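Local coordinates for protein dipeptide Epimerase (Enterococcus faecalis V583, PDB 3JVA) that belongs to the mandelate racemase/muconate lactonizing enzyme family of the enolase superfamily and binds a magnesium ion in its barrel domain, at residues B[140-143]-B[144-148]; B[168-171]-B[172-176]; B[248-251]-B[252-256]; B[270-273]-B[274-278]. All blocks are in the same frame, centred on the assembly; numbering follows the deposited sequence.

Contact 1 of 4, residues B[140-143]-B[144-148]; sequences PNVM and AQKAV
Lys146 folds back over the turn that carries Met143, so that its CE rests 3.5 Å from Met143 CA. A bend at chi3 (-55°) in an otherwise extended lysine chain turns the last two atoms toward the start of the helix. There NZ comes within 4.1 Å of Met143 CG but finds its polar partner outside the helix, the carbonyl of Gly136. Met143 itself places CG beside its backbone N and then bends at chi3 (74°), its chain crossing that of the lysine at a slant. The Met143 side chain is buried against Leu135, Ile137 and Ile160, and meets Arg172 of the next helix. Val142 comes up to the same lysine chain, its CG1 4.3 Å from Lys146 CD. Underneath runs ordinary alpha-helical bonding, with Ala144 N 2.8 Å from Pro140 O and Ala147 N 2.8 Å from Met143 O. This is the opening of helix 140-152, the crossover between strands 128-134 and 157-161 of the barrel. The chemistry implies a divided lysine: its methylenes pack on the helix, while the ammonium ties that helix to the loop before it.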
loop_
_atom_site.group_PDB
_atom_site.type_symbol
_atom_site.label_atom_id
_atom_site.label_comp_id
_atom_site.label_asym_id
_atom_site.label_seq_id
_atom_site.Cartn_x
_atom_site.Cartn_y
_atom_site.Cartn_z
ATOM N N PRO B 140 46.054 -11.692 -9.309
ATOM C CA PRO B 140 45.566 -12.808 -8.489
ATOM C C PRO B 140 46.647 -13.496 -7.657
ATOM O O PRO B 140 46.508 -13.658 -6.444
ATOM C CB PRO B 140 44.950 -13.745 -9.525
ATOM C CG PRO B 140 44.396 -12.785 -10.532
ATOM C CD PRO B 140 45.524 -11.781 -10.681
ATOM N N ASN B 141 47.726 -13.893 -8.323
ATOM C CA ASN B 141 48.839 -14.574 -7.674
ATOM C C ASN B 141 49.461 -13.767 -6.538
ATOM O O ASN B 141 49.843 -14.327 -5.507
ATOM C CB ASN B 141 49.900 -14.919 -8.719
ATOM C CG ASN B 141 50.043 -13.839 -9.778
ATOM O OD1 ASN B 141 49.112 -13.581 -10.552
ATOM N ND2 ASN B 141 51.204 -13.199 -9.817
ATOM N N VAL B 142 49.568 -12.454 -6.723
ATOM C CA VAL B 142 50.143 -11.595 -5.696
ATOM C C VAL B 142 49.198 -11.488 -4.502
ATOM O O VAL B 142 49.626 -11.594 -3.353
ATOM C CB VAL B 142 50.431 -10.181 -6.241
ATOM C CG1 VAL B 142 50.936 -9.284 -5.119
ATOM C CG2 VAL B 142 51.462 -10.258 -7.358
ATOM N N MET B 143 47.912 -11.280 -4.771
ATOM C CA MET B 143 46.941 -11.177 -3.689
ATOM C C MET B 143 46.886 -12.492 -2.919
ATOM O O MET B 143 46.727 -12.509 -1.697
ATOM C CB MET B 143 45.555 -10.835 -4.244
ATOM C CG MET B 143 45.491 -9.489 -4.946
ATOM S SD MET B 143 43.795 -8.982 -5.315
ATOM C CE MET B 143 43.233 -8.532 -3.654
ATOM N N ALA B 144 47.032 -13.596 -3.645
ATOM C CA ALA B 144 47.002 -14.919 -3.039
ATOM C C ALA B 144 48.140 -15.090 -2.039
ATOM O O ALA B 144 47.931 -15.594 -0.934
ATOM C CB ALA B 144 47.083 -15.990 -4.120
ATOM N N GLN B 145 49.342 -14.671 -2.420
ATOM C CA GLN B 145 50.481 -14.798 -1.515
ATOM C C GLN B 145 50.299 -13.870 -0.317
ATOM O O GLN B 145 50.697 -14.200 0.799
ATOM C CB GLN B 145 51.801 -14.492 -2.235
ATOM C CG GLN B 145 51.998 -13.048 -2.646
ATOM C CD GLN B 145 53.390 -12.788 -3.196
ATOM O OE1 GLN B 145 53.785 -13.359 -4.215
ATOM N NE2 GLN B 145 54.143 -11.926 -2.520
ATOM N N LYS B 146 49.686 -12.712 -0.542
ATOM C CA LYS B 146 49.454 -11.782 0.558
ATOM C C LYS B 146 48.437 -12.395 1.513
ATOM O O LYS B 146 48.557 -12.260 2.727
ATOM C CB LYS B 146 48.946 -10.436 0.038
ATOM C CG LYS B 146 49.959 -9.675 -0.803
ATOM C CD LYS B 146 49.428 -8.308 -1.214
ATOM C CE LYS B 146 48.093 -8.422 -1.943
ATOM N NZ LYS B 146 47.609 -7.104 -2.425
ATOM N N ALA B 147 47.441 -13.079 0.957
ATOM C CA ALA B 147 46.420 -13.724 1.774
ATOM C C ALA B 147 47.067 -14.751 2.702
ATOM O O ALA B 147 46.783 -14.782 3.903
ATOM C CB ALA B 147 45.379 -14.398 0.884
ATOM N N VAL B 148 47.939 -15.596 2.158
ATOM C CA VAL B 148 48.588 -16.591 3.001
ATOM C C VAL B 148 49.391 -15.891 4.093
ATOM O O VAL B 148 49.366 -16.310 5.245
ATOM C CB VAL B 148 49.509 -17.545 2.188
ATOM C CG1 VAL B 148 48.685 -18.299 1.153
ATOM C CG2 VAL B 148 50.618 -16.772 1.518
#

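Contact 2 of 4, residues B[168-171]-B[172-176]; sequences ADIA and RVKAI
Asp169 OD1 is gripped twice, by the hydroxyl of Thr164 and by a water that donates to it at 2.7 Å and links it to Arg172. The same water accepts from Arg172 NH1 at 2.9 Å and lies in the plane of the guanidinium, at its edge. The charged atoms themselves do not meet: Asp169 OD1 and Arg172 NH1 are 4.5 Å apart, beyond a salt bridge, and the water bridges them. The arginine reaches this place because its chain is extended from CG to NE (chi3 -179°), running back along the preceding turn toward Ala168. On the way Arg172 CG passes 3.5 Å from Ala168 O, and Ala168 CB lies over one face of the guanidinium, 4.1 Å from NH1. Arg172 NE donates a hydrogen bond to the carbonyl O of Asp138, while Asp169 OD2 takes the amide of Gly163. Helix 166-180, the crossover between strands 157-161 and 185-189 of the barrel, is thus fastened to loops near its start. Val173 and Ile170 face Leu206 of helix 196-206. The chemistry implies a water-bridged pair whose opposite charges probably stabilise each other through the water, while direct bonds to loop atoms fix where both groups sit.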
loop_
_atom_site.group_PDB
_atom_site.type_symbol
_atom_site.label_atom_id
_atom_site.label_comp_id
_atom_site.label_asym_id
_atom_site.label_seq_id
_atom_site.Cartn_x
_atom_site.Cartn_y
_atom_site.Cartn_z
ATOM N N ALA B 168 38.020 -10.374 -13.819
ATOM C CA ALA B 168 39.120 -10.002 -12.942
ATOM C C ALA B 168 38.756 -10.284 -11.486
ATOM O O ALA B 168 39.576 -10.792 -10.722
ATOM C CB ALA B 168 39.455 -8.529 -13.124
ATOM N N ASP B 169 37.525 -9.949 -11.106
ATOM C CA ASP B 169 37.066 -10.185 -9.737
ATOM C C ASP B 169 37.166 -11.674 -9.421
ATOM O O ASP B 169 37.745 -12.076 -8.412
ATOM C CB ASP B 169 35.605 -9.741 -9.556
ATOM C CG ASP B 169 35.415 -8.234 -9.666
ATOM O OD1 ASP B 169 36.375 -7.470 -9.428
ATOM O OD2 ASP B 169 34.281 -7.811 -9.970
ATOM N N ILE B 170 36.591 -12.489 -10.298
ATOM C CA ILE B 170 36.592 -13.936 -10.123
ATOM C C ILE B 170 38.000 -14.514 -10.029
ATOM O O ILE B 170 38.267 -15.372 -9.191
ATOM C CB ILE B 170 35.818 -14.621 -11.273
ATOM C CG1 ILE B 170 34.325 -14.303 -11.134
ATOM C CG2 ILE B 170 36.052 -16.129 -11.248
ATOM C CD1 ILE B 170 33.459 -14.859 -12.248
ATOM N N ALA B 171 38.897 -14.037 -10.884
ATOM C CA ALA B 171 40.277 -14.515 -10.894
ATOM C C ALA B 171 40.958 -14.304 -9.543
ATOM O O ALA B 171 41.642 -15.194 -9.033
ATOM C CB ALA B 171 41.060 -13.809 -11.993
ATOM N N ARG B 172 40.768 -13.121 -8.966
ATOM C CA ARG B 172 41.360 -12.796 -7.676
ATOM C C ARG B 172 40.749 -13.625 -6.555
ATOM O O ARG B 172 41.469 -14.190 -5.734
ATOM C CB ARG B 172 41.180 -11.305 -7.377
ATOM C CG ARG B 172 42.032 -10.410 -8.255
ATOM C CD ARG B 172 41.666 -8.942 -8.120
ATOM N NE ARG B 172 42.505 -8.125 -8.994
ATOM C CZ ARG B 172 42.065 -7.092 -9.704
ATOM N NH1 ARG B 172 40.785 -6.740 -9.648
ATOM N NH2 ARG B 172 42.905 -6.408 -10.472
ATOM N N VAL B 173 39.423 -13.703 -6.521
ATOM C CA VAL B 173 38.752 -14.474 -5.483
ATOM C C VAL B 173 39.143 -15.948 -5.572
ATOM O O VAL B 173 39.391 -16.601 -4.560
ATOM C CB VAL B 173 37.216 -14.328 -5.587
ATOM C CG1 VAL B 173 36.532 -15.275 -4.618
ATOM C CG2 VAL B 173 36.817 -12.887 -5.279
ATOM N N LYS B 174 39.207 -16.463 -6.794
ATOM C CA LYS B 174 39.580 -17.854 -7.021
ATOM C C LYS B 174 40.971 -18.155 -6.460
ATOM O O LYS B 174 41.158 -19.130 -5.735
ATOM C CB LYS B 174 39.562 -18.159 -8.518
ATOM C CG LYS B 174 40.072 -19.545 -8.873
ATOM C CD LYS B 174 40.146 -19.745 -10.381
ATOM C CE LYS B 174 38.773 -19.672 -11.023
ATOM N NZ LYS B 174 38.833 -19.907 -12.493
ATOM N N ALA B 175 41.939 -17.312 -6.806
ATOM C CA ALA B 175 43.317 -17.475 -6.349
ATOM C C ALA B 175 43.419 -17.407 -4.829
ATOM O O ALA B 175 44.087 -18.225 -4.195
ATOM C CB ALA B 175 44.203 -16.405 -6.980
ATOM N N ILE B 176 42.751 -16.425 -4.239
ATOM C CA ILE B 176 42.786 -16.273 -2.793
ATOM C C ILE B 176 42.194 -17.491 -2.096
ATOM O O ILE B 176 42.816 -18.059 -1.194
ATOM C CB ILE B 176 42.022 -14.998 -2.364
ATOM C CG1 ILE B 176 42.745 -13.766 -2.917
ATOM C CG2 ILE B 176 41.919 -14.933 -0.851
ATOM C CD1 ILE B 176 42.009 -12.454 -2.698
HETATM O O HOH W 1 38.603 -7.510 -7.913
#

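Contact 3 of 4, residues B[248-251]-B[252-256]; sequences DALE and LVKKG
Glu251 curls over the last turn of helix 246-255 and crosses the Lys255 chain at a slant, with OE2 3.0 Å from Lys255 CD. Its chain leaves anti to the backbone N and bends at chi2 (57°), which brings the acid back against methylenes. Neither ammonium touches it: Glu251 OE1 is 4.9 Å from Lys254 NZ and Glu251 OE2 5.5 Å from Lys255 NZ, so attraction is probably modest. Leu252 works against the backbone instead, its CG 3.3 Å from Asp248 O, the carbonyl that also accepts from Leu252 N at 2.9 Å. Beyond the contact Leu252 is buried against Cys243 and Leu223. The helix connects strands 236-239 and 260-263 of the TIM barrel and stops in a Schellman motif: Gly256, with positive phi, is its C-prime residue, Thr257 N turns back to Leu252 O, and the Gly256 N to Val253 O bond is weak. Leu250 meets Lys254, whose extended chain crosses it, and Leu250 CG to Lys254 CE is tight at 3.4 Å. Leu250 packs on Leu250 of a second subunit, and Lys254 on Lys254 of that subunit. Asp248 OD2 accepts from the amide of Phe244, and its OD1 forms a salt bridge to Arg221 of a third subunit.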
loop_
_atom_site.group_PDB
_atom_site.type_symbol
_atom_site.label_atom_id
_atom_site.label_comp_id
_atom_site.label_asym_id
_atom_site.label_seq_id
_atom_site.Cartn_x
_atom_site.Cartn_y
_atom_site.Cartn_z
ATOM N N ASP B 248 19.487 7.690 7.722
ATOM C CA ASP B 248 19.671 6.740 6.626
ATOM C C ASP B 248 19.393 5.332 7.147
ATOM O O ASP B 248 18.753 4.521 6.479
ATOM C CB ASP B 248 21.105 6.782 6.083
ATOM C CG ASP B 248 21.434 8.077 5.369
ATOM O OD1 ASP B 248 20.514 8.750 4.854
ATOM O OD2 ASP B 248 22.635 8.414 5.307
ATOM N N ALA B 249 19.890 5.037 8.344
ATOM C CA ALA B 249 19.676 3.724 8.933
ATOM C C ALA B 249 18.190 3.449 9.115
ATOM O O ALA B 249 17.720 2.353 8.829
ATOM C CB ALA B 249 20.401 3.619 10.275
ATOM N N LEU B 250 17.453 4.449 9.596
ATOM C CA LEU B 250 16.019 4.296 9.813
ATOM C C LEU B 250 15.297 3.947 8.513
ATOM O O LEU B 250 14.445 3.058 8.485
ATOM C CB LEU B 250 15.440 5.585 10.406
ATOM C CG LEU B 250 13.939 5.595 10.700
ATOM C CD1 LEU B 250 13.559 4.388 11.553
ATOM C CD2 LEU B 250 13.581 6.901 11.408
ATOM N N GLU B 251 15.650 4.645 7.437
ATOM C CA GLU B 251 15.037 4.401 6.138
ATOM C C GLU B 251 15.391 3.004 5.640
ATOM O O GLU B 251 14.529 2.290 5.129
ATOM C CB GLU B 251 15.505 5.455 5.133
ATOM C CG GLU B 251 14.869 5.351 3.757
ATOM C CD GLU B 251 13.351 5.428 3.803
ATOM O OE1 GLU B 251 12.817 6.225 4.606
ATOM O OE2 GLU B 251 12.695 4.700 3.025
ATOM N N LEU B 252 16.655 2.613 5.810
ATOM C CA LEU B 252 17.123 1.300 5.371
ATOM C C LEU B 252 16.417 0.144 6.077
ATOM O O LEU B 252 16.011 -0.822 5.429
ATOM C CB LEU B 252 18.641 1.176 5.567
ATOM C CG LEU B 252 19.511 1.952 4.573
ATOM C CD1 LEU B 252 20.961 1.942 5.025
ATOM C CD2 LEU B 252 19.377 1.324 3.184
ATOM N N VAL B 253 16.261 0.229 7.395
ATOM C CA VAL B 253 15.593 -0.852 8.112
ATOM C C VAL B 253 14.088 -0.813 7.866
ATOM O O VAL B 253 13.433 -1.853 7.878
ATOM C CB VAL B 253 15.859 -0.804 9.638
ATOM C CG1 VAL B 253 17.353 -0.856 9.904
ATOM C CG2 VAL B 253 15.233 0.437 10.247
ATOM N N LYS B 254 13.547 0.383 7.640
ATOM C CA LYS B 254 12.119 0.547 7.368
ATOM C C LYS B 254 11.740 -0.240 6.120
ATOM O O LYS B 254 10.772 -1.001 6.118
ATOM C CB LYS B 254 11.767 2.017 7.126
ATOM C CG LYS B 254 11.625 2.879 8.368
ATOM C CD LYS B 254 11.143 4.277 7.987
ATOM C CE LYS B 254 10.888 5.145 9.213
ATOM N NZ LYS B 254 10.359 6.494 8.849
ATOM N N LYS B 255 12.509 -0.040 5.055
ATOM C CA LYS B 255 12.257 -0.714 3.789
ATOM C C LYS B 255 12.837 -2.125 3.730
ATOM O O LYS B 255 12.566 -2.867 2.784
ATOM C CB LYS B 255 12.829 0.107 2.628
ATOM C CG LYS B 255 12.295 1.530 2.537
ATOM C CD LYS B 255 12.816 2.252 1.296
ATOM C CE LYS B 255 12.125 1.787 0.009
ATOM N NZ LYS B 255 12.392 0.362 -0.362
ATOM N N GLY B 256 13.623 -2.500 4.735
ATOM C CA GLY B 256 14.234 -3.819 4.736
ATOM C C GLY B 256 15.166 -3.938 3.542
ATOM O O GLY B 256 15.229 -4.973 2.883
#

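Contact 4 of 4, residues B[270-273]-B[274-278]; sequences GIHE and ALKIN
Glu273 swings CG anti to its nitrogen (chi1 -172°) and then kinks at chi2 (75°), while Lys276 keeps CG beside its own nitrogen (chi1 -65°) and runs out fully extended; the two chains cross and bring their charged ends together. The result is an i to i+3 salt bridge on the first turns of helix 271-284, one of the outer helices of the TIM-barrel domain. It is a loose one, with Glu273 OE1 3.5 Å from Lys276 NZ, and the lysine methylenes also lie against the acid, CD 3.7 Å from OE1. The other oxygen, Glu273 OE2, accepts from the amide of Ala246 at the start of helix 246-255, so the carboxylate joins two neighbouring helices, and the two partners, one on each oxygen, probably limit its rotation. Lys276 NZ has a second, weak ion pair with Glu282 of a second subunit. Its CE approaches the His272 ring obliquely, and that ring stacks with His85 of helix 81-91. On another side of the helix, Ile271 and Leu275 lie side by side and point the same way, CG2 of Ile271 4.0 Å from CD1 of Leu275. Gly270 holds the N-cap position, and the amide of Ile271 just after it is taken by Asp103, from helix 96-114. Gly270 O receives Ala274 N in its carbonyl plane at 3.0 Å, and a turn later Ile277 N bonds to Glu273 O, also at 3.0 Å.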
loop_
_atom_site.group_PDB
_atom_site.type_symbol
_atom_site.label_atom_id
_atom_site.label_comp_id
_atom_site.label_asym_id
_atom_site.label_seq_id
_atom_site.Cartn_x
_atom_site.Cartn_y
_atom_site.Cartn_z
ATOM N N GLY B 270 30.814 10.768 14.206
ATOM C CA GLY B 270 31.180 10.385 15.556
ATOM C C GLY B 270 30.440 9.275 16.263
ATOM O O GLY B 270 29.464 8.727 15.758
ATOM N N ILE B 271 30.928 8.959 17.461
ATOM C CA ILE B 271 30.365 7.901 18.286
ATOM C C ILE B 271 28.912 8.160 18.656
ATOM O O ILE B 271 28.092 7.242 18.647
ATOM C CB ILE B 271 31.214 7.714 19.573
ATOM C CG1 ILE B 271 32.588 7.149 19.190
ATOM C CG2 ILE B 271 30.507 6.785 20.559
ATOM C CD1 ILE B 271 33.620 7.197 20.308
ATOM N N HIS B 272 28.585 9.409 18.973
ATOM C CA HIS B 272 27.215 9.754 19.355
ATOM C C HIS B 272 26.185 9.302 18.312
ATOM O O HIS B 272 25.138 8.736 18.660
ATOM C CB HIS B 272 27.116 11.269 19.568
ATOM C CG HIS B 272 25.795 11.726 20.105
ATOM N ND1 HIS B 272 25.458 11.635 21.440
ATOM C CD2 HIS B 272 24.736 12.303 19.489
ATOM C CE1 HIS B 272 24.251 12.141 21.624
ATOM N NE2 HIS B 272 23.792 12.553 20.456
ATOM N N GLU B 273 26.481 9.548 17.041
ATOM C CA GLU B 273 25.583 9.172 15.956
ATOM C C GLU B 273 25.696 7.675 15.652
ATOM O O GLU B 273 24.701 7.022 15.337
ATOM C CB GLU B 273 25.908 9.988 14.698
ATOM C CG GLU B 273 24.911 9.814 13.552
ATOM C CD GLU B 273 23.598 10.553 13.778
ATOM O OE1 GLU B 273 23.483 11.311 14.770
ATOM O OE2 GLU B 273 22.681 10.381 12.951
ATOM N N ALA B 274 26.906 7.136 15.760
ATOM C CA ALA B 274 27.118 5.710 15.509
ATOM C C ALA B 274 26.265 4.875 16.472
ATOM O O ALA B 274 25.729 3.829 16.105
ATOM C CB ALA B 274 28.595 5.365 15.676
ATOM N N LEU B 275 26.144 5.331 17.711
ATOM C CA LEU B 275 25.337 4.608 18.682
ATOM C C LEU B 275 23.878 4.553 18.234
ATOM O O LEU B 275 23.219 3.522 18.379
ATOM C CB LEU B 275 25.444 5.266 20.060
ATOM C CG LEU B 275 26.749 4.966 20.802
ATOM C CD1 LEU B 275 26.883 5.915 21.995
ATOM C CD2 LEU B 275 26.768 3.509 21.246
ATOM N N LYS B 276 23.379 5.655 17.680
ATOM C CA LYS B 276 21.997 5.707 17.206
ATOM C C LYS B 276 21.801 4.709 16.077
ATOM O O LYS B 276 20.812 3.975 16.040
ATOM C CB LYS B 276 21.654 7.103 16.686
ATOM C CG LYS B 276 21.668 8.202 17.736
ATOM C CD LYS B 276 21.300 9.520 17.086
ATOM C CE LYS B 276 21.377 10.682 18.055
ATOM N NZ LYS B 276 21.156 11.963 17.323
ATOM N N ILE B 277 22.742 4.702 15.139
ATOM C CA ILE B 277 22.656 3.778 14.016
ATOM C C ILE B 277 22.584 2.338 14.513
ATOM O O ILE B 277 21.718 1.571 14.099
ATOM C CB ILE B 277 23.873 3.924 13.067
ATOM C CG1 ILE B 277 23.831 5.294 12.379
ATOM C CG2 ILE B 277 23.851 2.801 12.023
ATOM C CD1 ILE B 277 25.105 5.662 11.623
ATOM N N ASN B 278 23.490 1.970 15.412
ATOM C CA ASN B 278 23.491 0.610 15.924
ATOM C C ASN B 278 22.218 0.229 16.683
ATOM O O ASN B 278 21.724 -0.887 16.535
ATOM C CB ASN B 278 24.706 0.367 16.815
ATOM C CG ASN B 278 24.824 -1.078 17.227
ATOM O OD1 ASN B 278 24.851 -1.967 16.378
ATOM N ND2 ASN B 278 24.884 -1.328 18.533
#

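How the contacts relate
The four contacts fall into two pairs on the outer helices of one barrel. Contacts 1 and 2, with centres 10 Å apart, sit on successive helices that pack directly: Met143 SD lies 3.5 Å from Arg172 CD. Contacts 3 and 4, with centres 15 Å apart, form the other pair, where Ala249 CB meets Ile277 CG2 at 4.0 Å. Between the pairs the centres of contacts 1 and 3 are 37 Å apart. The magnesium ion, held by Asp189, Glu215 and Asp240, is touched by none of them: it is about 12 Å from the side chain of Leu252 and about 14 Å from those of Asp169 and Ile277.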